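Local coordinates for protein aminoglycoside N(6')acetyltransferase (Legionella pneumophila subsp. pneumophila, PDB 3F5B) that probably transfers an acetyl group to the 6'-amino group of aminoglycosides, as a member of the GNAT acetyltransferases, at residues 25-28 / 29-33; 68-72 / 73-77; 117-120 / 121-125; 136-139 / 140-143. All blocks are in the same frame, centred on the assembly; numbering follows the deposited sequence. Where two conformers were deposited one is given.

Contact 1: 25-28 / 29-33; sequences HELV and LGWIH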
# COMPACT_ATOMS: atom_id res chain seq x y z
N HIS A 25 -17.55 2.74 -1.07
CA HIS A 25 -17.06 3.96 -1.69
C HIS A 25 -17.06 5.18 -0.73
O HIS A 25 -16.02 5.83 -0.53
CB HIS A 25 -17.89 4.29 -2.94
CG HIS A 25 -17.19 5.22 -3.90
ND1 HIS A 25 -17.72 5.56 -5.13
CD2 HIS A 25 -16.01 5.88 -3.80
CE1 HIS A 25 -16.89 6.38 -5.75
NE2 HIS A 25 -15.85 6.59 -4.97
N GLU A 26 -18.23 5.47 -0.15
CA GLU A 26 -18.35 6.61 0.74
C GLU A 26 -17.49 6.47 1.99
O GLU A 26 -16.88 7.44 2.42
CB GLU A 26 -19.82 6.91 1.05
CG GLU A 26 -20.60 7.20 -0.25
CD GLU A 26 -21.90 7.91 -0.06
OE1 GLU A 26 -22.53 7.78 1.04
OE2 GLU A 26 -22.30 8.59 -1.02
N LEU A 27 -17.40 5.24 2.53
CA LEU A 27 -16.48 4.96 3.65
C LEU A 27 -15.05 5.42 3.38
O LEU A 27 -14.42 6.13 4.20
CB LEU A 27 -16.49 3.47 4.04
CG LEU A 27 -15.44 2.98 5.05
CD1 LEU A 27 -15.66 3.55 6.42
CD2 LEU A 27 -15.39 1.45 5.12
N VAL A 28 -14.51 4.99 2.23
CA VAL A 28 -13.14 5.31 1.87
C VAL A 28 -13.01 6.79 1.52
O VAL A 28 -12.03 7.45 1.90
CB VAL A 28 -12.64 4.41 0.72
CG1 VAL A 28 -11.30 4.90 0.16
CG2 VAL A 28 -12.52 2.95 1.22
N LEU A 29 -14.00 7.34 0.82
CA LEU A 29 -13.99 8.79 0.58
C LEU A 29 -13.87 9.64 1.88
O LEU A 29 -13.10 10.63 1.94
CB LEU A 29 -15.18 9.22 -0.29
CG LEU A 29 -15.03 8.95 -1.81
CD1 LEU A 29 -16.37 9.23 -2.49
CD2 LEU A 29 -13.93 9.81 -2.45
N GLY A 30 -14.61 9.26 2.91
CA GLY A 30 -14.51 9.95 4.20
C GLY A 30 -13.10 9.78 4.75
O GLY A 30 -12.47 10.76 5.17
N TRP A 31 -12.62 8.54 4.71
CA TRP A 31 -11.30 8.19 5.22
C TRP A 31 -10.20 9.11 4.69
O TRP A 31 -9.38 9.61 5.44
CB TRP A 31 -10.94 6.76 4.83
CG TRP A 31 -11.46 5.69 5.75
CD1 TRP A 31 -12.12 5.86 6.95
CD2 TRP A 31 -11.33 4.29 5.56
NE1 TRP A 31 -12.40 4.64 7.51
CE2 TRP A 31 -11.91 3.66 6.68
CE3 TRP A 31 -10.75 3.49 4.56
CZ2 TRP A 31 -11.97 2.25 6.81
CZ3 TRP A 31 -10.79 2.11 4.69
CH2 TRP A 31 -11.41 1.50 5.81
N ILE A 32 -10.21 9.36 3.39
CA ILE A 32 -9.09 10.07 2.78
C ILE A 32 -9.27 11.57 2.80
O ILE A 32 -8.50 12.31 2.17
CB ILE A 32 -8.82 9.56 1.35
CG1 ILE A 32 -10.00 9.90 0.41
CG2 ILE A 32 -8.52 8.05 1.38
CD1 ILE A 32 -9.84 9.43 -1.02
N HIS A 33 -10.30 12.02 3.52
CA HIS A 33 -10.44 13.43 3.87
C HIS A 33 -10.20 13.72 5.37
O HIS A 33 -10.47 14.83 5.85
CB HIS A 33 -11.80 13.95 3.37
CG HIS A 33 -11.88 14.05 1.88
ND1 HIS A 33 -12.28 12.99 1.08
CD2 HIS A 33 -11.57 15.06 1.04
CE1 HIS A 33 -12.23 13.36 -0.19
NE2 HIS A 33 -11.81 14.61 -0.24
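Leu27 lies over one face of the Trp31 indole. Leu27 CG sits 4.1 Å from the centroid of the six-membered ring of Trp31, a CH-pi contact, while Leu27 CD1 leans toward the pyrrole side and meets NE1 of Trp31 at 3.6 Å. CD2 heads for CZ2 and CH2. Leu27 can spread its two methyls over this face because its CG points away from the backbone N (chi1 171°), which swings the branch forward along the helix; Trp31 CG takes the other course, beside its own backbone N (chi1 -85°), and the indole folds back. Val28 CG2 touches CE3 of Trp31 at 3.8 Å, meeting the ring at a slant. On another side of the helix, Leu29 CD1 rests against CD2 of the His25 imidazole at 3.6 Å.

The backbone supplies i to i+4 bonds from Leu29, Gly30, Trp31 and Ile32, the last closing the helix as Ile32 leaves helical geometry. There His33 turns back, its ND1 donating to Leu29 O at 2.6 Å, almost straight (178°) and in the plane of the imidazole. Leu27 and Trp31 also reach Pro75 and Ile68 of the neighbouring hairpin, and Val28 meets Leu53 of helix 43-57. The chemistry is thus divided: apolar and aromatic groups fasten helix 25-31 to the sheet, while the short imidazole bond ties the following turn to a carbonyl of the last helical turn and implies that ND1 carries a proton.

Contact 2: 68-72 / 73-77; sequences IAYDN and EIPFA
Tyr70 turns one ring face to the pyrrolidine of Pro75, whose CB stands 3.9 Å from the Tyr70 ring centroid and 22° off the ring normal, a CH-pi contact displaced toward the CE2 side of the rim. Pro75 CB also meets Ile68 CD1 at 3.7 Å; Ile68 reaches it because CG1 is trans to the backbone N (chi1 -176°), letting the chain run alongside the proline. The Tyr70 hydroxyl goes on to Gln24.

Strands 65-71 and 74-84 form a beta hairpin closed by a type II' turn from Asp71 to Ile74, the two end residues bonded in both directions. Asp71 N donates to Ile74 O at 2.7 Å, and Ile74 N donates back to Asp71 O. A beta bulge slips the register by one residue between Ala69 and Tyr70, with Phe76 N bonded to Ala69 O at 3.0 Å.

On the opposite face, Ala69 CB lies over the Phe76 ring, 4.2 Å from its centroid, and touches Ala77 CB at 3.9 Å. The edge of that ring meets the backbone at Tyr70 C and Asp71 N, while Tyr106 stacks with it. Asp71 OD1 forms a salt bridge with Arg14, and OD2 is hydrogen-bonded to the Tyr106 hydroxyl.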
# COMPACT_ATOMS: atom_id res chain seq x y z
N ILE A 68 -9.42 -2.86 0.34
CA ILE A 68 -9.81 -2.52 1.71
C ILE A 68 -9.33 -3.68 2.62
O ILE A 68 -9.45 -4.85 2.25
CB ILE A 68 -11.35 -2.20 1.81
CG1 ILE A 68 -11.79 -1.75 3.23
CG2 ILE A 68 -12.25 -3.35 1.31
CD1 ILE A 68 -13.15 -0.98 3.17
N ALA A 69 -8.78 -3.34 3.79
CA ALA A 69 -8.34 -4.33 4.78
C ALA A 69 -9.35 -4.39 5.90
O ALA A 69 -9.81 -3.33 6.36
CB ALA A 69 -6.98 -3.93 5.35
N TYR A 70 -9.65 -5.61 6.36
CA TYR A 70 -10.62 -5.84 7.43
C TYR A 70 -9.95 -6.53 8.62
O TYR A 70 -9.07 -7.37 8.43
CB TYR A 70 -11.74 -6.77 6.94
CG TYR A 70 -12.80 -6.03 6.17
CD1 TYR A 70 -12.60 -5.67 4.83
CD2 TYR A 70 -13.98 -5.66 6.79
CE1 TYR A 70 -13.59 -4.96 4.12
CE2 TYR A 70 -14.96 -4.95 6.11
CZ TYR A 70 -14.76 -4.61 4.77
OH TYR A 70 -15.75 -3.92 4.12
N ASP A 71 -10.39 -6.17 9.83
CA ASP A 71 -10.04 -6.91 11.03
C ASP A 71 -11.39 -7.50 11.48
O ASP A 71 -12.22 -6.79 12.04
CB ASP A 71 -9.48 -5.94 12.07
CG ASP A 71 -9.14 -6.61 13.39
OD1 ASP A 71 -8.80 -7.83 13.39
OD2 ASP A 71 -9.21 -5.91 14.41
N ASN A 72 -11.62 -8.77 11.15
CA ASN A 72 -12.95 -9.39 11.24
C ASN A 72 -13.97 -8.54 10.48
O ASN A 72 -13.79 -8.27 9.28
CB ASN A 72 -13.35 -9.59 12.71
CG ASN A 72 -12.49 -10.64 13.39
OD1 ASN A 72 -11.98 -11.56 12.73
ND2 ASN A 72 -12.33 -10.51 14.72
N GLU A 73 -15.00 -8.06 11.18
CA GLU A 73 -15.99 -7.19 10.56
C GLU A 73 -15.57 -5.73 10.39
O GLU A 73 -16.30 -4.96 9.81
CB GLU A 73 -17.35 -7.27 11.30
CG GLU A 73 -17.35 -8.03 12.66
CD GLU A 73 -16.63 -7.29 13.81
OE1 GLU A 73 -15.45 -7.63 14.05
OE2 GLU A 73 -17.24 -6.41 14.48
N ILE A 74 -14.40 -5.35 10.89
CA ILE A 74 -14.02 -3.94 10.95
C ILE A 74 -13.08 -3.52 9.80
O ILE A 74 -11.92 -3.90 9.79
CB ILE A 74 -13.39 -3.63 12.35
CG1 ILE A 74 -14.40 -3.92 13.50
CG2 ILE A 74 -12.79 -2.23 12.44
CD1 ILE A 74 -15.69 -3.11 13.44
N PRO A 75 -13.57 -2.72 8.83
CA PRO A 75 -12.66 -2.16 7.82
C PRO A 75 -11.79 -1.05 8.43
O PRO A 75 -12.27 -0.28 9.26
CB PRO A 75 -13.62 -1.60 6.75
CG PRO A 75 -14.87 -1.14 7.61
CD PRO A 75 -14.95 -2.18 8.73
N PHE A 76 -10.52 -0.98 8.07
CA PHE A 76 -9.62 -0.06 8.77
C PHE A 76 -8.51 0.54 7.90
O PHE A 76 -7.85 1.48 8.34
CB PHE A 76 -9.00 -0.72 10.03
CG PHE A 76 -7.93 -1.76 9.72
CD1 PHE A 76 -6.61 -1.40 9.62
CD2 PHE A 76 -8.27 -3.10 9.52
CE1 PHE A 76 -5.59 -2.34 9.32
CE2 PHE A 76 -7.29 -4.06 9.22
CZ PHE A 76 -5.95 -3.68 9.10
N ALA A 77 -8.29 -0.01 6.69
CA ALA A 77 -7.24 0.53 5.82
C ALA A 77 -7.64 0.48 4.37
O ALA A 77 -8.50 -0.32 3.97
CB ALA A 77 -5.89 -0.26 6.02
O HOH W 1 -12.54 -7.89 15.98

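Contact 3: 117-120 / 121-125; sequences HEFI and LSQFS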
# COMPACT_ATOMS: atom_id res chain seq x y z
N HIS A 117 2.69 -7.27 5.76
CA HIS A 117 3.12 -8.64 5.48
C HIS A 117 1.97 -9.55 5.09
O HIS A 117 2.07 -10.32 4.12
CB HIS A 117 3.90 -9.25 6.63
CG HIS A 117 5.24 -8.62 6.85
ND1 HIS A 117 6.02 -8.92 7.95
CD2 HIS A 117 5.92 -7.69 6.14
CE1 HIS A 117 7.13 -8.21 7.90
NE2 HIS A 117 7.11 -7.47 6.80
N GLU A 118 0.87 -9.46 5.82
CA GLU A 118 -0.29 -10.30 5.47
C GLU A 118 -0.89 -9.94 4.11
O GLU A 118 -1.36 -10.80 3.38
CB GLU A 118 -1.35 -10.22 6.57
CG GLU A 118 -0.91 -10.91 7.88
CD GLU A 118 -2.05 -10.95 8.90
OE1 GLU A 118 -3.13 -10.43 8.55
OE2 GLU A 118 -1.88 -11.47 10.04
N PHE A 119 -0.91 -8.66 3.77
CA PHE A 119 -1.42 -8.25 2.45
C PHE A 119 -0.57 -8.83 1.31
O PHE A 119 -1.10 -9.43 0.36
CB PHE A 119 -1.50 -6.75 2.37
CG PHE A 119 -1.97 -6.22 1.03
CD1 PHE A 119 -3.28 -6.44 0.58
CD2 PHE A 119 -1.10 -5.49 0.23
CE1 PHE A 119 -3.71 -5.94 -0.66
CE2 PHE A 119 -1.53 -4.98 -1.03
CZ PHE A 119 -2.83 -5.20 -1.46
N ILE A 120 0.75 -8.65 1.43
CA ILE A 120 1.66 -9.17 0.40
C ILE A 120 1.55 -10.68 0.26
O ILE A 120 1.46 -11.18 -0.86
CB ILE A 120 3.14 -8.77 0.67
CG1 ILE A 120 3.26 -7.26 0.54
CG2 ILE A 120 4.09 -9.49 -0.35
CD1 ILE A 120 4.52 -6.68 1.22
N LEU A 121 1.57 -11.41 1.39
CA LEU A 121 1.44 -12.84 1.34
C LEU A 121 0.07 -13.37 0.90
O LEU A 121 -0.01 -14.44 0.29
CB LEU A 121 1.88 -13.51 2.67
CG LEU A 121 3.30 -13.17 3.11
CD1 LEU A 121 3.57 -13.67 4.50
CD2 LEU A 121 4.36 -13.73 2.11
N SER A 122 -0.99 -12.64 1.22
CA SER A 122 -2.36 -13.04 0.85
C SER A 122 -2.71 -12.73 -0.62
O SER A 122 -3.49 -13.46 -1.22
CB SER A 122 -3.40 -12.29 1.72
OG SER A 122 -3.27 -12.67 3.09
N GLN A 123 -2.16 -11.64 -1.15
CA GLN A 123 -2.54 -11.14 -2.49
C GLN A 123 -1.40 -11.14 -3.53
O GLN A 123 -1.63 -11.02 -4.74
CB GLN A 123 -3.16 -9.73 -2.38
CG GLN A 123 -4.45 -9.64 -1.50
CD GLN A 123 -5.58 -10.54 -1.97
OE1 GLN A 123 -5.63 -10.92 -3.14
NE2 GLN A 123 -6.44 -10.94 -1.06
N PHE A 124 -0.16 -11.26 -3.07
CA PHE A 124 0.95 -11.13 -4.02
C PHE A 124 2.06 -12.12 -3.72
O PHE A 124 3.22 -11.83 -3.97
CB PHE A 124 1.47 -9.68 -4.02
CG PHE A 124 0.44 -8.70 -4.53
CD1 PHE A 124 0.26 -8.53 -5.90
CD2 PHE A 124 -0.36 -7.97 -3.65
CE1 PHE A 124 -0.69 -7.63 -6.41
CE2 PHE A 124 -1.34 -7.08 -4.13
CZ PHE A 124 -1.51 -6.92 -5.52
N SER A 125 1.69 -13.28 -3.21
CA SER A 125 2.66 -14.30 -2.83
C SER A 125 3.52 -14.79 -4.01
O SER A 125 4.63 -15.29 -3.81
CB SER A 125 1.95 -15.47 -2.17
OG SER A 125 1.23 -16.20 -3.15
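Phe119 and Phe124 form the aromatic part of the contact, an offset edge-to-face pair with centroids 5.6 Å apart and planes at 65°. The edge of Phe124 is presented to the face of Phe119, CE2 of Phe124 lying 3.6 Å from CZ of Phe119. Both side chains run the same way; Phe119 holds its CG beside the carbonyl carbon (chi1 178°), which sets the ring where the Phe124 edge reaches it.

Apolar packing continues next to it on the Phe119 ring, where Phe119 CE1 touches Gln123 CG at 3.9 Å. Gln123 crosses Phe119 at about a right angle, and its bend at chi2 carries the amide onward. Phe119 also meets Trp67 and Phe17 edge-to-face, which embeds it among aromatic rings, while Phe124 reaches Thr81 and Val95.

Among the hydrogen bonds, Glu118 O is the acceptor that takes two. Ser122 grips Glu118 O with OG donating at 2.7 Å and N at 2.9 Å, from opposite faces of the carbonyl plane; the hydroxyl proton is thereby used within its own helix. Leu121 N, Gln123 N and Phe124 N continue the i to i+4 series, and the last of these is short but bent, 2.7 Å to Ile120 O at 137°, where the chain unwinds. The carboxylate of Glu118 points elsewhere, to the backbone N of Arg14 and Phe15 and to Gln114.

Such a helix end, with one aromatic side packed onto the sheet, belongs to the right-handed beta-alpha-beta unit of strand 94-101, helix 109-123 and strand 129-132, a central element of the GNAT fold.

Contact 4: 136-139 / 140-143; sequences ISNE and RAVH. With EDO (1,2-ethanediol), chain I.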
# COMPACT_ATOMS: atom_id res chain seq x y z
N ILE A 136 9.97 11.70 1.97
CA ILE A 136 11.06 11.51 2.92
C ILE A 136 10.68 12.12 4.29
O ILE A 136 10.97 11.53 5.35
CB ILE A 136 12.45 12.02 2.38
CG1 ILE A 136 12.89 11.21 1.15
CG2 ILE A 136 13.52 11.98 3.47
CD1 ILE A 136 14.28 11.57 0.63
N SER A 137 9.98 13.25 4.25
CA SER A 137 9.48 13.96 5.44
C SER A 137 8.48 13.16 6.28
O SER A 137 8.26 13.48 7.44
CB SER A 137 8.82 15.28 5.05
OG SER A 137 9.78 16.30 4.82
N ASN A 138 7.85 12.15 5.66
CA ASN A 138 6.90 11.27 6.34
C ASN A 138 7.72 10.24 7.13
O ASN A 138 7.81 9.08 6.74
CB ASN A 138 5.95 10.61 5.31
CG ASN A 138 4.80 9.84 5.95
OD1 ASN A 138 4.75 9.64 7.16
ND2 ASN A 138 3.87 9.40 5.11
N GLU A 139 8.36 10.70 8.21
CA GLU A 139 9.30 9.88 8.97
C GLU A 139 8.71 8.61 9.56
O GLU A 139 9.37 7.56 9.60
CB GLU A 139 9.99 10.75 10.05
CG GLU A 139 10.64 12.02 9.45
CD GLU A 139 11.44 12.86 10.44
OE1 GLU A 139 11.66 12.45 11.60
OE2 GLU A 139 11.87 13.97 10.04
N ARG A 140 7.46 8.66 10.02
CA ARG A 140 6.82 7.46 10.57
C ARG A 140 6.60 6.35 9.54
O ARG A 140 6.82 5.16 9.84
CB ARG A 140 5.48 7.80 11.20
CG ARG A 140 4.98 6.75 12.18
CD ARG A 140 3.67 7.20 12.80
NE ARG A 140 3.23 6.33 13.90
CZ ARG A 140 2.50 5.22 13.72
NH1 ARG A 140 2.13 4.49 14.77
NH2 ARG A 140 2.15 4.87 12.47
N ALA A 141 6.12 6.73 8.36
CA ALA A 141 5.94 5.77 7.26
C ALA A 141 7.27 5.10 6.88
O ALA A 141 7.35 3.88 6.77
CB ALA A 141 5.31 6.47 6.05
N VAL A 142 8.32 5.92 6.72
CA VAL A 142 9.64 5.41 6.34
C VAL A 142 10.07 4.37 7.38
O VAL A 142 10.60 3.30 7.04
CB VAL A 142 10.69 6.58 6.28
CG1 VAL A 142 12.13 6.07 6.27
CG2 VAL A 142 10.42 7.52 5.10
N HIS A 143 9.86 4.72 8.65
CA HIS A 143 10.23 3.85 9.76
C HIS A 143 9.45 2.52 9.76
O HIS A 143 10.03 1.43 9.88
CB HIS A 143 10.01 4.58 11.09
CG HIS A 143 10.35 3.74 12.28
ND1 HIS A 143 11.63 3.63 12.77
CD2 HIS A 143 9.59 2.93 13.04
CE1 HIS A 143 11.64 2.81 13.80
NE2 HIS A 143 10.41 2.37 13.99
C1 EDO I . 3.00 4.74 8.48
O1 EDO I . 2.71 5.65 9.57
C2 EDO I . 1.71 4.30 7.79
O2 EDO I . 1.82 4.38 6.36
O HOH W 2 5.50 10.77 9.63
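Asn138 bends over Ala141 at the start of helix 139-148. From its CB, CG extends on the far side from the backbone N (chi1 -172°), which brings the flat amide up to the first turn. Asn138 CG lies 3.4 Å from Ala141 CB, and the amide then divides. Asn138 OD1 turns to the backbone, accepting from Ala141 N in a weak, long bond of 3.4 Å. Asn138 OD1 also takes a shorter bond of 2.8 Å from a water whose oxygen in turn accepts from Arg140 N at 2.9 Å. One amide oxygen therefore serves two of the helix's early N-H groups, one directly and one through water. The other branch, Asn138 ND2, comes to 3.4 Å from Ala141 CB, and the side chain of Asn138 also touches Trp40.

The main chain of Asn138 contributes as well: its carbonyl O accepts from Val142 N in a nearly straight bond (168°). Arg140 stretches out from the helix, extended from CG to NE, with NH1 bound to Ile107 O and NH2 donating to a 1,2-ethanediol O1 at 3.1 Å, in the guanidinium plane; the diol probably came from the crystallisation liquor.

An asparagine whose side-chain oxygen turns to the third residue of the helix is the usual N-cap arrangement, here with a weak direct bond backed by a water, on the loop that follows strand 129-132 and lies close to the bound cyclohexane.

How the contacts relate
Contacts 1 and 2 belong together: the helix of contact 1 lies on the hairpin of contact 2, with Trp31 CH2 3.5 Å from Phe76 N and Leu27 CD2 3.6 Å from Pro75 CG. Contacts 3 and 4 touch neither of these nor each other. Contact 3 has no exposed residue; contacts 1, 2 and 4 combine buried residues with exposed ones, contact 4 with more exposed than buried. Contacts 1, 2 and 3 turn aromatic and aliphatic groups inward, and helix 109-123 of contact 3 also packs on the hairpin through Met115. Contact 4, at a helix start beside the cyclohexane, relies on an amide cap and water instead.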